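Local structure of SAP-like pentraxin (Limulus polyphemus, 3FLP) at residues D71-L76 with I88-I94; K8-T14 with S158-S164; R32-V36 with C103-V109. The protein binds calcium ions, assembles into doubly stacked heptameric rings and, as an invertebrate lectin of the pentraxin family, probably recognises sugar ligands. All blocks are in the same frame, centred on the assembly; numbering follows the deposited sequence.

Contact 1 (D71-L76 with I88-I94); sequences DGTLNL and ISCPIEI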
ATOM      1  N   ASP A  71      32.775 -46.118   6.805  1.00 26.74           N
ATOM      2  CA  ASP A  71      33.132 -44.874   7.485  1.00 26.91           C
ATOM      3  C   ASP A  71      31.979 -43.869   7.572  1.00 25.46           C
ATOM      4  O   ASP A  71      32.172 -42.741   8.020  1.00 25.68           O
ATOM      5  CB  ASP A  71      34.341 -44.221   6.798  1.00 27.29           C
ATOM      6  CG  ASP A  71      34.069 -43.852   5.348  1.00 28.52           C
ATOM      7  OD1 ASP A  71      32.966 -44.158   4.848  1.00 30.31           O
ATOM      8  OD2 ASP A  71      34.961 -43.256   4.702  1.00 28.35           O
ATOM      9  N   GLY A  72      30.789 -44.282   7.141  1.00 23.89           N
ATOM     10  CA  GLY A  72      29.635 -43.397   7.193  1.00 20.65           C
ATOM     11  C   GLY A  72      29.427 -42.542   5.949  1.00 19.25           C
ATOM     12  O   GLY A  72      28.482 -41.759   5.878  1.00 18.99           O
ATOM     13  N   THR A  73      30.306 -42.697   4.965  1.00 17.16           N
ATOM     14  CA  THR A  73      30.235 -41.940   3.716  1.00 16.28           C
ATOM     15  C   THR A  73      29.079 -42.371   2.817  1.00 14.95           C
ATOM     16  O   THR A  73      28.828 -43.565   2.638  1.00 14.48           O
ATOM     17  CB  THR A  73      31.554 -42.092   2.922  1.00 15.90           C
ATOM     18  OG1 THR A  73      32.600 -41.401   3.611  1.00 18.23           O
ATOM     19  CG2 THR A  73      31.423 -41.525   1.528  1.00 15.96           C
ATOM     20  N   LEU A  74      28.384 -41.394   2.246  1.00 13.76           N
ATOM     21  CA  LEU A  74      27.266 -41.678   1.353  1.00 12.64           C
ATOM     22  C   LEU A  74      27.742 -42.030  -0.051  1.00 13.25           C
ATOM     23  O   LEU A  74      28.604 -41.360  -0.609  1.00 12.82           O
ATOM     24  CB  LEU A  74      26.329 -40.474   1.257  1.00 12.03           C
ATOM     25  CG  LEU A  74      25.170 -40.621   0.260  1.00 11.71           C
ATOM     26  CD1 LEU A  74      24.224 -41.733   0.705  1.00  9.81           C
ATOM     27  CD2 LEU A  74      24.425 -39.305   0.146  1.00 11.79           C
ATOM     28  N   ASN A  75      27.177 -43.093  -0.609  1.00 13.58           N
ATOM     29  CA  ASN A  75      27.502 -43.512  -1.963  1.00 13.78           C
ATOM     30  C   ASN A  75      26.207 -43.558  -2.772  1.00 12.11           C
ATOM     31  O   ASN A  75      25.249 -44.233  -2.397  1.00 10.12           O
ATOM     32  CB  ASN A  75      28.177 -44.884  -1.955  1.00 15.84           C
ATOM     33  CG  ASN A  75      29.673 -44.792  -2.163  1.00 19.87           C
ATOM     34  OD1 ASN A  75      30.379 -44.094  -1.427  1.00 22.71           O
ATOM     35  ND2 ASN A  75      30.170 -45.502  -3.170  1.00 21.10           N
ATOM     36  N   LEU A  76      26.174 -42.820  -3.875  1.00 11.21           N
ATOM     37  CA  LEU A  76      24.985 -42.778  -4.713  1.00  9.89           C
ATOM     38  C   LEU A  76      25.248 -43.505  -6.018  1.00 10.32           C
ATOM     39  O   LEU A  76      26.240 -43.246  -6.702  1.00 10.27           O
ATOM     40  CB  LEU A  76      24.575 -41.325  -4.982  1.00  8.50           C
ATOM     41  CG  LEU A  76      24.217 -40.509  -3.734  1.00  6.77           C
ATOM     42  CD1 LEU A  76      24.022 -39.047  -4.108  1.00  5.87           C
ATOM     43  CD2 LEU A  76      22.950 -41.088  -3.088  1.00  3.93           C
ATOM     44  N   ILE A  88      29.159 -42.975  -7.078  1.00 13.56           N
ATOM     45  CA  ILE A  88      29.910 -41.752  -6.843  1.00 12.93           C
ATOM     46  C   ILE A  88      29.764 -41.464  -5.358  1.00 15.15           C
ATOM     47  O   ILE A  88      28.643 -41.387  -4.837  1.00 15.78           O
ATOM     48  CB  ILE A  88      29.355 -40.563  -7.646  1.00 11.34           C
ATOM     49  CG1 ILE A  88      29.561 -40.808  -9.148  1.00 10.44           C
ATOM     50  CG2 ILE A  88      30.048 -39.276  -7.207  1.00 10.69           C
ATOM     51  CD1 ILE A  88      29.043 -39.700 -10.032  1.00  7.22           C
ATOM     52  N   SER A  89      30.888 -41.325  -4.664  1.00 15.48           N
ATOM     53  CA  SER A  89      30.827 -41.064  -3.239  1.00 17.21           C
ATOM     54  C   SER A  89      30.656 -39.577  -2.946  1.00 17.80           C
ATOM     55  O   SER A  89      31.147 -38.716  -3.681  1.00 17.09           O
ATOM     56  CB  SER A  89      32.057 -41.637  -2.518  1.00 16.75           C
ATOM     57  OG  SER A  89      33.251 -41.065  -2.993  1.00 19.97           O
ATOM     58  N   CYS A  90      29.916 -39.294  -1.879  1.00 17.77           N
ATOM     59  CA  CYS A  90      29.644 -37.931  -1.459  1.00 18.86           C
ATOM     60  C   CYS A  90      30.371 -37.637  -0.148  1.00 20.31           C
ATOM     61  O   CYS A  90      30.347 -38.447   0.780  1.00 18.73           O
ATOM     62  CB  CYS A  90      28.140 -37.730  -1.261  1.00 19.68           C
ATOM     63  SG  CYS A  90      27.111 -37.705  -2.773  1.00 21.14           S
ATOM     64  N   PRO A  91      31.015 -36.462  -0.053  1.00 21.15           N
ATOM     65  CA  PRO A  91      31.753 -36.062   1.147  1.00 22.04           C
ATOM     66  C   PRO A  91      30.831 -35.648   2.287  1.00 23.01           C
ATOM     67  O   PRO A  91      30.887 -34.513   2.758  1.00 24.35           O
ATOM     68  CB  PRO A  91      32.598 -34.900   0.648  1.00 21.69           C
ATOM     69  CG  PRO A  91      31.644 -34.214  -0.286  1.00 22.99           C
ATOM     70  CD  PRO A  91      31.021 -35.379  -1.056  1.00 21.07           C
ATOM     71  N   ILE A  92      29.976 -36.564   2.725  1.00 22.84           N
ATOM     72  CA  ILE A  92      29.060 -36.272   3.815  1.00 22.90           C
ATOM     73  C   ILE A  92      28.794 -37.535   4.620  1.00 22.42           C
ATOM     74  O   ILE A  92      28.548 -38.601   4.058  1.00 22.06           O
ATOM     75  CB  ILE A  92      27.711 -35.687   3.294  1.00 23.99           C
ATOM     76  CG1 ILE A  92      26.813 -35.311   4.477  1.00 25.24           C
ATOM     77  CG2 ILE A  92      27.002 -36.688   2.403  1.00 22.84           C
ATOM     78  CD1 ILE A  92      25.545 -34.565   4.077  1.00 25.83           C
ATOM     79  N   GLU A  93      28.874 -37.419   5.941  1.00 21.89           N
ATOM     80  CA  GLU A  93      28.634 -38.563   6.800  1.00 22.02           C
ATOM     81  C   GLU A  93      27.136 -38.737   7.000  1.00 20.68           C
ATOM     82  O   GLU A  93      26.440 -37.799   7.377  1.00 20.36           O
ATOM     83  CB  GLU A  93      29.329 -38.388   8.149  1.00 23.92           C
ATOM     84  CG  GLU A  93      29.082 -39.555   9.086  1.00 29.77           C
ATOM     85  CD  GLU A  93      30.157 -39.705  10.139  1.00 32.67           C
ATOM     86  OE1 GLU A  93      30.500 -38.698  10.794  1.00 35.09           O
ATOM     87  OE2 GLU A  93      30.654 -40.839  10.316  1.00 35.63           O
ATOM     88  N   ILE A  94      26.647 -39.942   6.736  1.00 18.44           N
ATOM     89  CA  ILE A  94      25.233 -40.232   6.868  1.00 17.32           C
ATOM     90  C   ILE A  94      24.855 -40.778   8.238  1.00 17.64           C
ATOM     91  O   ILE A  94      25.475 -41.710   8.746  1.00 16.86           O
ATOM     92  CB  ILE A  94      24.756 -41.267   5.802  1.00 16.91           C
ATOM     93  CG1 ILE A  94      24.856 -40.668   4.396  1.00 16.02           C
ATOM     94  CG2 ILE A  94      23.320 -41.707   6.103  1.00 14.33           C
ATOM     95  CD1 ILE A  94      23.921 -39.482   4.149  1.00 15.34           C
TER
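I88 enters beside L76 as an antiparallel hydrogen-bonded pair: L76 N donates to I88 O and I88 N to L76 O, both at 3.0 Å. Its branched side chain lies on the same sheet face as L76, L74 and C90, turned to M113 and V115 of the opposing sheet. S89 follows opposite N75 as a non-hydrogen-bonded pair, with CA atoms 4.3 Å apart; its small polar side chain suits an exposed position on the other face, that of T73 and N75. C90 N donates to L74 O at 2.8 Å, while C90 SG touches L76 CD1 at 3.6 Å. This cysteine forms a disulfide with C122, tying the edge strand covalently to strand 120-125 of the facing sheet. P91 then centres an inverse gamma turn, a sharp corner for which the fixed phi of proline is well suited. Beyond it, I92 O accepts only a weak bond from L74 N, at 3.3 Å, and I92 CG2 packs on L74 CB at 4.0 Å. E93 pairs with T73 without hydrogen bonds; its charged side chain is exposed. I94 restores strong bonding, I94 N reaching G72 O at 2.7 Å, and its CG1 meets L74 CB at 3.5 Å, so L74 is packed against C90, I92 and I94. G72 adopts a positive phi, and a CB there would strike E93 OE2. Just before the strand, D71 OD1 accepts from T73 N at 3.0 Å in an Asx turn. The whole is the edge beta hairpin of 73-80 and 86-90 in a pentraxin jelly-roll sandwich, after which the chain turns a corner toward strand 100-107 of the facing sheet.

Contact 2 (K8-T14 with S158-S164); sequences KISFPGT and SWSGELS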
ATOM      1  N   LYS A   8       5.068 -36.929   3.107  1.00  6.76           N
ATOM      2  CA  LYS A   8       6.103 -37.943   3.028  1.00  7.14           C
ATOM      3  C   LYS A   8       5.505 -39.346   3.051  1.00  7.47           C
ATOM      4  O   LYS A   8       4.369 -39.554   3.487  1.00  7.45           O
ATOM      5  CB  LYS A   8       7.099 -37.785   4.190  1.00  4.66           C
ATOM      6  CG  LYS A   8       6.596 -38.336   5.515  1.00  5.34           C
ATOM      7  CD  LYS A   8       7.645 -38.230   6.618  1.00  3.83           C
ATOM      8  CE  LYS A   8       7.065 -38.693   7.953  1.00  3.75           C
ATOM      9  NZ  LYS A   8       8.057 -38.577   9.055  1.00  5.89           N
ATOM     10  N   ILE A   9       6.283 -40.304   2.569  1.00  7.42           N
ATOM     11  CA  ILE A   9       5.864 -41.697   2.548  1.00  6.30           C
ATOM     12  C   ILE A   9       6.935 -42.476   3.295  1.00  7.09           C
ATOM     13  O   ILE A   9       8.129 -42.302   3.037  1.00  7.83           O
ATOM     14  CB  ILE A   9       5.787 -42.257   1.102  1.00  6.16           C
ATOM     15  CG1 ILE A   9       4.730 -41.499   0.287  1.00  3.02           C
ATOM     16  CG2 ILE A   9       5.484 -43.751   1.145  1.00  2.82           C
ATOM     17  CD1 ILE A   9       3.315 -41.720   0.749  1.00  5.85           C
ATOM     18  N   SER A  10       6.511 -43.315   4.232  1.00  7.45           N
ATOM     19  CA  SER A  10       7.441 -44.141   4.987  1.00  9.27           C
ATOM     20  C   SER A  10       7.386 -45.567   4.452  1.00  9.74           C
ATOM     21  O   SER A  10       6.306 -46.138   4.298  1.00  8.07           O
ATOM     22  CB  SER A  10       7.078 -44.145   6.478  1.00  6.10           C
ATOM     23  OG  SER A  10       7.160 -42.845   7.030  1.00  8.49           O
ATOM     24  N   PHE A  11       8.558 -46.118   4.153  1.00 11.26           N
ATOM     25  CA  PHE A  11       8.694 -47.487   3.664  1.00 11.07           C
ATOM     26  C   PHE A  11       9.268 -48.202   4.885  1.00 13.62           C
ATOM     27  O   PHE A  11      10.478 -48.238   5.081  1.00 14.67           O
ATOM     28  CB  PHE A  11       9.671 -47.510   2.482  1.00 10.45           C
ATOM     29  CG  PHE A  11       9.172 -46.756   1.273  1.00  8.32           C
ATOM     30  CD1 PHE A  11       8.353 -47.379   0.337  1.00  7.56           C
ATOM     31  CD2 PHE A  11       9.479 -45.410   1.103  1.00  8.28           C
ATOM     32  CE1 PHE A  11       7.845 -46.670  -0.755  1.00  8.59           C
ATOM     33  CE2 PHE A  11       8.976 -44.692   0.019  1.00  9.51           C
ATOM     34  CZ  PHE A  11       8.156 -45.324  -0.913  1.00  9.26           C
ATOM     35  N   PRO A  12       8.387 -48.773   5.725  1.00 16.46           N
ATOM     36  CA  PRO A  12       8.646 -49.498   6.977  1.00 18.66           C
ATOM     37  C   PRO A  12       9.775 -50.513   7.013  1.00 19.82           C
ATOM     38  O   PRO A  12      10.619 -50.489   7.913  1.00 22.13           O
ATOM     39  CB  PRO A  12       7.298 -50.149   7.287  1.00 19.72           C
ATOM     40  CG  PRO A  12       6.311 -49.242   6.611  1.00 18.65           C
ATOM     41  CD  PRO A  12       6.990 -48.983   5.303  1.00 16.20           C
ATOM     42  N   GLY A  13       9.778 -51.415   6.044  1.00 19.38           N
ATOM     43  CA  GLY A  13      10.784 -52.457   6.003  1.00 18.90           C
ATOM     44  C   GLY A  13      10.198 -53.554   5.142  1.00 19.67           C
ATOM     45  O   GLY A  13       8.982 -53.769   5.141  1.00 19.18           O
ATOM     46  N   THR A  14      11.050 -54.255   4.410  1.00 18.67           N
ATOM     47  CA  THR A  14      10.578 -55.298   3.523  1.00 18.84           C
ATOM     48  C   THR A  14      10.868 -56.721   3.997  1.00 20.64           C
ATOM     49  O   THR A  14      11.934 -57.015   4.536  1.00 21.00           O
ATOM     50  CB  THR A  14      11.180 -55.104   2.104  1.00 17.03           C
ATOM     51  OG1 THR A  14      10.785 -53.829   1.581  1.00 15.03           O
ATOM     52  CG2 THR A  14      10.711 -56.201   1.161  1.00 15.79           C
ATOM     53  N   SER A 158      15.428 -53.786  -1.733  1.00 12.62           N
ATOM     54  CA  SER A 158      14.446 -52.792  -1.315  1.00 11.82           C
ATOM     55  C   SER A 158      15.104 -51.648  -0.549  1.00 11.43           C
ATOM     56  O   SER A 158      16.226 -51.776  -0.051  1.00 11.28           O
ATOM     57  CB  SER A 158      13.374 -53.437  -0.433  1.00  9.84           C
ATOM     58  OG  SER A 158      13.893 -53.752   0.844  1.00 10.50           O
ATOM     59  N   TRP A 159      14.403 -50.525  -0.463  1.00 10.96           N
ATOM     60  CA  TRP A 159      14.915 -49.371   0.261  1.00  9.85           C
ATOM     61  C   TRP A 159      13.901 -48.984   1.325  1.00  9.55           C
ATOM     62  O   TRP A 159      12.738 -48.733   1.014  1.00  9.77           O
ATOM     63  CB  TRP A 159      15.125 -48.186  -0.677  1.00  7.17           C
ATOM     64  CG  TRP A 159      15.795 -47.024  -0.006  1.00  7.72           C
ATOM     65  CD1 TRP A 159      17.139 -46.842   0.169  1.00  6.61           C
ATOM     66  CD2 TRP A 159      15.156 -45.896   0.605  1.00  8.30           C
ATOM     67  NE1 TRP A 159      17.376 -45.674   0.848  1.00  6.33           N
ATOM     68  CE2 TRP A 159      16.179 -45.070   1.130  1.00  8.46           C
ATOM     69  CE3 TRP A 159      13.818 -45.501   0.760  1.00  8.07           C
ATOM     70  CZ2 TRP A 159      15.907 -43.868   1.799  1.00  6.28           C
ATOM     71  CZ3 TRP A 159      13.547 -44.300   1.426  1.00  7.09           C
ATOM     72  CH2 TRP A 159      14.593 -43.501   1.935  1.00  6.92           C
ATOM     73  N   SER A 160      14.341 -48.942   2.575  1.00  9.48           N
ATOM     74  CA  SER A 160      13.461 -48.569   3.673  1.00  9.83           C
ATOM     75  C   SER A 160      13.868 -47.206   4.216  1.00  8.66           C
ATOM     76  O   SER A 160      15.053 -46.883   4.284  1.00  8.60           O
ATOM     77  CB  SER A 160      13.520 -49.620   4.783  1.00  9.97           C
ATOM     78  OG  SER A 160      12.964 -50.845   4.331  1.00 11.38           O
ATOM     79  N   GLY A 161      12.874 -46.414   4.596  1.00  8.16           N
ATOM     80  CA  GLY A 161      13.130 -45.089   5.121  1.00  7.02           C
ATOM     81  C   GLY A 161      11.962 -44.192   4.777  1.00  7.03           C
ATOM     82  O   GLY A 161      10.884 -44.676   4.432  1.00  5.86           O
ATOM     83  N   GLU A 162      12.167 -42.884   4.869  1.00  7.01           N
ATOM     84  CA  GLU A 162      11.109 -41.937   4.557  1.00  7.31           C
ATOM     85  C   GLU A 162      11.510 -41.132   3.324  1.00  7.84           C
ATOM     86  O   GLU A 162      12.685 -40.802   3.128  1.00  7.44           O
ATOM     87  CB  GLU A 162      10.852 -41.025   5.764  1.00  5.93           C
ATOM     88  CG  GLU A 162      10.470 -41.828   7.015  1.00  8.32           C
ATOM     89  CD  GLU A 162      10.325 -40.988   8.273  1.00  9.03           C
ATOM     90  OE1 GLU A 162      10.618 -39.777   8.245  1.00 12.86           O
ATOM     91  OE2 GLU A 162       9.922 -41.548   9.305  1.00 11.57           O
ATOM     92  N   LEU A 163      10.527 -40.826   2.486  1.00  7.83           N
ATOM     93  CA  LEU A 163      10.790 -40.083   1.263  1.00  6.95           C
ATOM     94  C   LEU A 163       9.750 -38.996   1.027  1.00  6.35           C
ATOM     95  O   LEU A 163       8.571 -39.171   1.332  1.00  5.57           O
ATOM     96  CB  LEU A 163      10.819 -41.061   0.080  1.00  6.07           C
ATOM     97  CG  LEU A 163      11.139 -40.532  -1.315  1.00  9.35           C
ATOM     98  CD1 LEU A 163      11.752 -41.656  -2.154  1.00  8.25           C
ATOM     99  CD2 LEU A 163       9.879 -39.977  -1.961  1.00  6.81           C
ATOM    100  N   SER A 164      10.196 -37.864   0.495  1.00  7.15           N
ATOM    101  CA  SER A 164       9.281 -36.775   0.188  1.00  7.29           C
ATOM    102  C   SER A 164       9.858 -35.837  -0.863  1.00  6.73           C
ATOM    103  O   SER A 164      11.043 -35.904  -1.193  1.00  7.24           O
ATOM    104  CB  SER A 164       8.914 -35.991   1.447  1.00  7.33           C
ATOM    105  OG  SER A 164       9.841 -34.965   1.696  1.00 11.41           O
TER
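Four backbone hydrogen bonds join the antiparallel strands. I9 N donates to L163 O at 2.8 Å and L163 N to I9 O at 2.9 Å; F11 N reaches G161 O at 2.8 Å and G161 N reaches F11 O at 3.1 Å. G161 has backbone angles open to glycine, and a CB there would strike the indole of W159. The pairing sets an N-terminal strand beside one from late in the sequence, in the curved sheet of the pentraxin jelly roll, with 7-11 between 161-169 and 207-211. Apolar contacts gather on the face of I9, F11 and L163: F11 CE2 lies 4.1 Å from L163 CB, and F11 CD2 meets the edge of the W159 ring, 4.2 Å from CZ3. L22 of the facing sheet packs on I9 and F11. The other face is polar, and there K8 NZ forms a salt bridge to E162 OE1 at 2.9 Å; K41 pairs with the same carboxylate. At the loop end T14 hydrogen-bonds Q144, and P12 O accepts from R32 of a second subunit.

Contact 3 (R32-V36 with C103-V109); sequences RQLTV and CHVWSGV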
ATOM      1  N   ARG A  32      15.755 -38.610 -23.186  1.00 11.99           N
ATOM      2  CA  ARG A  32      17.165 -38.813 -23.460  1.00 13.59           C
ATOM      3  C   ARG A  32      17.990 -38.275 -22.298  1.00 12.39           C
ATOM      4  O   ARG A  32      19.205 -38.436 -22.254  1.00 11.33           O
ATOM      5  CB  ARG A  32      17.589 -38.194 -24.799  1.00 18.22           C
ATOM      6  CG  ARG A  32      17.048 -36.833 -25.138  1.00 22.88           C
ATOM      7  CD  ARG A  32      17.742 -36.339 -26.412  1.00 26.89           C
ATOM      8  NE  ARG A  32      17.427 -37.138 -27.600  1.00 28.96           N
ATOM      9  CZ  ARG A  32      18.200 -37.197 -28.687  1.00 30.40           C
ATOM     10  NH1 ARG A  32      19.340 -36.520 -28.735  1.00 30.73           N
ATOM     11  NH2 ARG A  32      17.828 -37.909 -29.739  1.00 28.86           N
ATOM     12  N   GLN A  33      17.297 -37.667 -21.337  1.00 11.03           N
ATOM     13  CA  GLN A  33      17.915 -37.112 -20.138  1.00  9.42           C
ATOM     14  C   GLN A  33      16.931 -37.231 -18.980  1.00  8.91           C
ATOM     15  O   GLN A  33      15.716 -37.234 -19.179  1.00  9.65           O
ATOM     16  CB  GLN A  33      18.258 -35.631 -20.327  1.00  8.06           C
ATOM     17  CG  GLN A  33      19.248 -35.326 -21.433  1.00  9.18           C
ATOM     18  CD  GLN A  33      19.460 -33.830 -21.604  1.00  9.82           C
ATOM     19  OE1 GLN A  33      18.498 -33.069 -21.752  1.00 11.47           O
ATOM     20  NE2 GLN A  33      20.713 -33.405 -21.590  1.00  7.22           N
ATOM     21  N   LEU A  34      17.451 -37.307 -17.765  1.00  7.96           N
ATOM     22  CA  LEU A  34      16.585 -37.421 -16.611  1.00  7.49           C
ATOM     23  C   LEU A  34      17.262 -36.937 -15.339  1.00  7.69           C
ATOM     24  O   LEU A  34      18.427 -37.247 -15.083  1.00  7.73           O
ATOM     25  CB  LEU A  34      16.147 -38.879 -16.442  1.00  6.37           C
ATOM     26  CG  LEU A  34      14.846 -39.147 -15.688  1.00  5.58           C
ATOM     27  CD1 LEU A  34      13.656 -38.612 -16.490  1.00  5.19           C
ATOM     28  CD2 LEU A  34      14.698 -40.650 -15.477  1.00  7.77           C
ATOM     29  N   THR A  35      16.533 -36.155 -14.551  1.00  6.81           N
ATOM     30  CA  THR A  35      17.045 -35.675 -13.275  1.00  6.06           C
ATOM     31  C   THR A  35      16.005 -36.072 -12.228  1.00  6.70           C
ATOM     32  O   THR A  35      14.832 -35.691 -12.325  1.00  6.39           O
ATOM     33  CB  THR A  35      17.230 -34.134 -13.242  1.00  5.26           C
ATOM     34  OG1 THR A  35      18.222 -33.741 -14.202  1.00  4.29           O
ATOM     35  CG2 THR A  35      17.684 -33.682 -11.853  1.00  3.67           C
ATOM     36  N   VAL A  36      16.432 -36.856 -11.245  1.00  6.05           N
ATOM     37  CA  VAL A  36      15.537 -37.304 -10.183  1.00  6.26           C
ATOM     38  C   VAL A  36      16.049 -36.741  -8.858  1.00  8.02           C
ATOM     39  O   VAL A  36      17.161 -37.054  -8.421  1.00  6.90           O
ATOM     40  CB  VAL A  36      15.483 -38.855 -10.108  1.00  5.57           C
ATOM     41  CG1 VAL A  36      14.533 -39.298  -8.988  1.00  3.33           C
ATOM     42  CG2 VAL A  36      15.027 -39.427 -11.450  1.00  1.92           C
ATOM     43  N   CYS A 103      20.006 -36.027  -5.332  1.00 10.17           N
ATOM     44  CA  CYS A 103      19.593 -35.850  -6.701  1.00 10.41           C
ATOM     45  C   CYS A 103      20.540 -36.573  -7.661  1.00  9.20           C
ATOM     46  O   CYS A 103      21.754 -36.552  -7.482  1.00  7.86           O
ATOM     47  CB  CYS A 103      19.523 -34.355  -7.040  1.00 13.38           C
ATOM     48  SG  CYS A 103      18.467 -34.058  -8.487  1.00 24.45           S
ATOM     49  N   HIS A 104      19.960 -37.235  -8.659  1.00  6.99           N
ATOM     50  CA  HIS A 104      20.719 -37.948  -9.681  1.00  7.56           C
ATOM     51  C   HIS A 104      20.473 -37.238 -11.005  1.00  7.64           C
ATOM     52  O   HIS A 104      19.324 -37.058 -11.411  1.00  8.22           O
ATOM     53  CB  HIS A 104      20.250 -39.400  -9.823  1.00  5.91           C
ATOM     54  CG  HIS A 104      20.677 -40.295  -8.702  1.00  7.38           C
ATOM     55  ND1 HIS A 104      20.202 -40.160  -7.414  1.00  6.74           N
ATOM     56  CD2 HIS A 104      21.504 -41.368  -8.688  1.00  6.31           C
ATOM     57  CE1 HIS A 104      20.712 -41.116  -6.656  1.00  6.13           C
ATOM     58  NE2 HIS A 104      21.504 -41.861  -7.405  1.00  8.21           N
ATOM     59  N   VAL A 105      21.547 -36.835 -11.670  1.00  7.30           N
ATOM     60  CA  VAL A 105      21.456 -36.154 -12.955  1.00  7.68           C
ATOM     61  C   VAL A 105      22.046 -37.052 -14.041  1.00  8.56           C
ATOM     62  O   VAL A 105      23.211 -37.447 -13.960  1.00  8.09           O
ATOM     63  CB  VAL A 105      22.237 -34.824 -12.915  1.00  7.75           C
ATOM     64  CG1 VAL A 105      22.345 -34.223 -14.304  1.00  4.12           C
ATOM     65  CG2 VAL A 105      21.534 -33.850 -11.957  1.00  7.73           C
ATOM     66  N   TRP A 106      21.243 -37.377 -15.050  1.00  7.06           N
ATOM     67  CA  TRP A 106      21.705 -38.236 -16.132  1.00  8.66           C
ATOM     68  C   TRP A 106      21.423 -37.660 -17.508  1.00  9.21           C
ATOM     69  O   TRP A 106      20.323 -37.177 -17.780  1.00  8.31           O
ATOM     70  CB  TRP A 106      21.048 -39.616 -16.070  1.00  6.67           C
ATOM     71  CG  TRP A 106      21.403 -40.464 -17.266  1.00  5.87           C
ATOM     72  CD1 TRP A 106      22.626 -41.004 -17.555  1.00  6.37           C
ATOM     73  CD2 TRP A 106      20.542 -40.816 -18.355  1.00  5.54           C
ATOM     74  NE1 TRP A 106      22.580 -41.672 -18.757  1.00  5.72           N
ATOM     75  CE2 TRP A 106      21.314 -41.574 -19.270  1.00  5.42           C
ATOM     76  CE3 TRP A 106      19.194 -40.567 -18.649  1.00  5.97           C
ATOM     77  CZ2 TRP A 106      20.782 -42.086 -20.458  1.00  4.89           C
ATOM     78  CZ3 TRP A 106      18.664 -41.077 -19.834  1.00  7.37           C
ATOM     79  CH2 TRP A 106      19.461 -41.829 -20.724  1.00  7.41           C
ATOM     80  N   SER A 107      22.419 -37.744 -18.381  1.00  8.29           N
ATOM     81  CA  SER A 107      22.279 -37.256 -19.740  1.00  9.48           C
ATOM     82  C   SER A 107      22.752 -38.321 -20.716  1.00  9.36           C
ATOM     83  O   SER A 107      23.935 -38.661 -20.744  1.00  9.03           O
ATOM     84  CB  SER A 107      23.105 -35.983 -19.936  1.00  8.18           C
ATOM     85  OG  SER A 107      22.958 -35.495 -21.257  1.00 10.49           O
ATOM     86  N   GLY A 108      21.827 -38.853 -21.505  1.00  9.09           N
ATOM     87  CA  GLY A 108      22.193 -39.860 -22.479  1.00  8.69           C
ATOM     88  C   GLY A 108      22.819 -39.209 -23.697  1.00  9.74           C
ATOM     89  O   GLY A 108      23.443 -39.886 -24.520  1.00 10.93           O
ATOM     90  N   VAL A 109      22.660 -37.894 -23.816  1.00  9.92           N
ATOM     91  CA  VAL A 109      23.215 -37.167 -24.949  1.00 10.69           C
ATOM     92  C   VAL A 109      24.736 -37.255 -24.932  1.00 12.17           C
ATOM     93  O   VAL A 109      25.353 -37.531 -25.959  1.00 13.15           O
ATOM     94  CB  VAL A 109      22.796 -35.668 -24.940  1.00  9.88           C
ATOM     95  CG1 VAL A 109      23.344 -34.975 -26.161  1.00  7.20           C
ATOM     96  CG2 VAL A 109      21.273 -35.542 -24.918  1.00  8.65           C
TER
HETATM   97  O   HOH W   1      17.698 -39.039  -6.800  1.00  2.65           O
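Strands 33-36 and 103-107 run almost exactly antiparallel, at 176°, with their axes 4.8 Å apart. Two hydrogen-bonded pairs hold them: L34 N to W106 O at 2.9 Å and W106 N to L34 O at 2.8 Å, then V36 N to H104 O at 2.9 Å and H104 N to V36 O at 2.8 Å. G108 N extends the pairing to R32 O at 2.8 Å; a CB on G108 would clash with that same oxygen. Side chains alternate between two faces. L34, V36, H104 and W106 look into the sandwich, where L34 CB touches W106 CE3 at 4.1 Å and F62 of the facing sheet packs on L34 and V36. The broad indole also has R32 O over one face, 3.6 Å from CZ3, and its NE1 donates to V128 O. A water bridges V36 O, at 2.6 Å, and H104 ND1, at 2.8 Å. On the other face beta-branched T35 packs its CG2 against V105 CG2 at 3.9 Å and C103 SG at 3.5 Å; its hydroxyl bonds E171 and L173. C103 forms the disulfide to C37, locking the strands covalently. Q33 NE2 donates to S107 OG at 3.1 Å and also to G97 O of a third subunit, on which R32 makes a cation-pi contact with F43. Such a disulfide-clamped antiparallel pair belongs to the pentraxin jelly roll, and here its loop end helps build the subunit interface.

From the N terminus, strand 7-11 finds its first partner in the chain at strand 161-169, and a second at 207-211, so contact 2 closes the longest loop of the three, and the other two lie within it. Contact 3 closes the next, pairing 33-42 with 100-107, and contact 1, a local hairpin, falls within that one in turn. Strands 33-42 and 161-169 are neighbours, so contacts 2 and 3 share one sheet, on opposite sides of the chain's centre. Contact 1 edges the other sheet; L76 CB meets H104 NE2 of contact 3 at 3.9 Å across the sandwich, and strand 86-90 leads on to 100-107. R32 and P12 also bring contacts 3 and 2 together between neighbouring subunits.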